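Side-chain contact in hypothetical protein PG0816 (Porphyromonas gingivalis, PDB 2APL), which is of unknown function but folds as a largely helical, strand-free chain and belongs to the DUF1896 family: residues 135-138 against 139-143. Sequence-based numbering, arbitrary orientation.
Sequences TGTI and VLLIE
Ile138 and Ile142, one helical turn apart, make the apolar side-chain contact of this stretch, with CG2 of Ile138 4.1 Å from CD1 of Ile142. Each isoleucine uses a different branch: CG2 of Ile138 lies anti to its own backbone N and points on toward the next turn, whereas chi1 of -60° in Ile142 sets CG1 beside the backbone N, 3.2 Å from the carbonyl O of Ile138. Ile142 N donates to Ile138 O at 2.9 Å in a nearly straight bond (173°), and the oxygen thus receives the N-H while CG1 of Ile142 lies beside it. CG2 of Thr137 approaches CD1 of Leu141 at a comparable 4.2 Å. The contrast lies in burial: Ile138 is buried, whereas on the solvent side Gly136 has no side chain and Leu140 is exposed, its CG 3.4 Å from Gly136 O; the Leu140 N-H meets that oxygen at a more bent 141°. The hydroxyls of Thr135 and Thr137 turn back to the carbonyls of Tyr131 and Glu133. All this lies in helix 126-143, where Ile138 packs against Val81 and Leu82 of helix 74-85, Phe86 just beyond it, and Ile108 of helix 106-112.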
# COMPACT_ATOMS: atom_id res chain seq x y z
N THR A 135 -10.95 13.97 3.93
CA THR A 135 -12.21 14.41 3.32
C THR A 135 -12.30 15.95 3.34
O THR A 135 -12.54 16.59 2.29
CB THR A 135 -13.42 13.73 4.03
OG1 THR A 135 -13.26 12.28 4.00
CG2 THR A 135 -14.75 14.14 3.39
N GLY A 136 -12.03 16.55 4.51
CA GLY A 136 -12.04 17.99 4.68
C GLY A 136 -11.06 18.75 3.82
O GLY A 136 -11.37 19.83 3.28
N THR A 137 -9.87 18.18 3.67
CA THR A 137 -8.85 18.72 2.79
C THR A 137 -9.30 18.72 1.32
O THR A 137 -9.14 19.72 0.60
CB THR A 137 -7.53 17.91 2.96
OG1 THR A 137 -7.07 18.05 4.34
CG2 THR A 137 -6.45 18.41 1.99
N ILE A 138 -9.81 17.60 0.85
CA ILE A 138 -10.33 17.54 -0.52
C ILE A 138 -11.50 18.50 -0.76
O ILE A 138 -11.55 19.20 -1.79
CB ILE A 138 -10.66 16.07 -0.94
CG1 ILE A 138 -9.33 15.28 -0.94
CG2 ILE A 138 -11.32 15.98 -2.36
CD1 ILE A 138 -9.56 13.68 -0.90
N VAL A 139 -12.42 18.60 0.20
CA VAL A 139 -13.45 19.66 0.13
C VAL A 139 -12.79 21.04 -0.07
O VAL A 139 -13.26 21.83 -0.88
CB VAL A 139 -14.38 19.65 1.38
CG1 VAL A 139 -15.27 20.89 1.42
CG2 VAL A 139 -15.24 18.39 1.37
N LEU A 140 -11.71 21.31 0.65
CA LEU A 140 -11.12 22.63 0.59
C LEU A 140 -10.48 22.81 -0.77
O LEU A 140 -10.55 23.91 -1.32
CB LEU A 140 -10.08 22.87 1.69
CG LEU A 140 -10.74 23.13 3.05
CD1 LEU A 140 -9.68 23.30 4.17
CD2 LEU A 140 -11.69 24.31 3.01
N LEU A 141 -9.80 21.75 -1.24
CA LEU A 141 -9.13 21.77 -2.56
C LEU A 141 -10.13 22.08 -3.67
O LEU A 141 -9.89 22.96 -4.50
CB LEU A 141 -8.39 20.44 -2.84
CG LEU A 141 -7.00 20.26 -2.18
CD1 LEU A 141 -6.57 18.75 -2.21
CD2 LEU A 141 -5.93 21.19 -2.83
N ILE A 142 -11.28 21.42 -3.64
CA ILE A 142 -12.38 21.71 -4.59
C ILE A 142 -12.97 23.13 -4.44
O ILE A 142 -13.11 23.85 -5.45
CB ILE A 142 -13.51 20.69 -4.42
CG1 ILE A 142 -12.99 19.25 -4.69
CG2 ILE A 142 -14.73 21.02 -5.35
CD1 ILE A 142 -14.06 18.15 -4.45
N GLU A 143 -13.30 23.54 -3.21
CA GLU A 143 -13.91 24.86 -2.99
C GLU A 143 -12.96 26.00 -3.37
O GLU A 143 -13.39 27.05 -3.83
CB GLU A 143 -14.32 25.03 -1.53
CG GLU A 143 -15.52 24.13 -1.06
CD GLU A 143 -15.91 24.34 0.43
OE1 GLU A 143 -15.06 24.84 1.24
OE2 GLU A 143 -17.05 23.97 0.79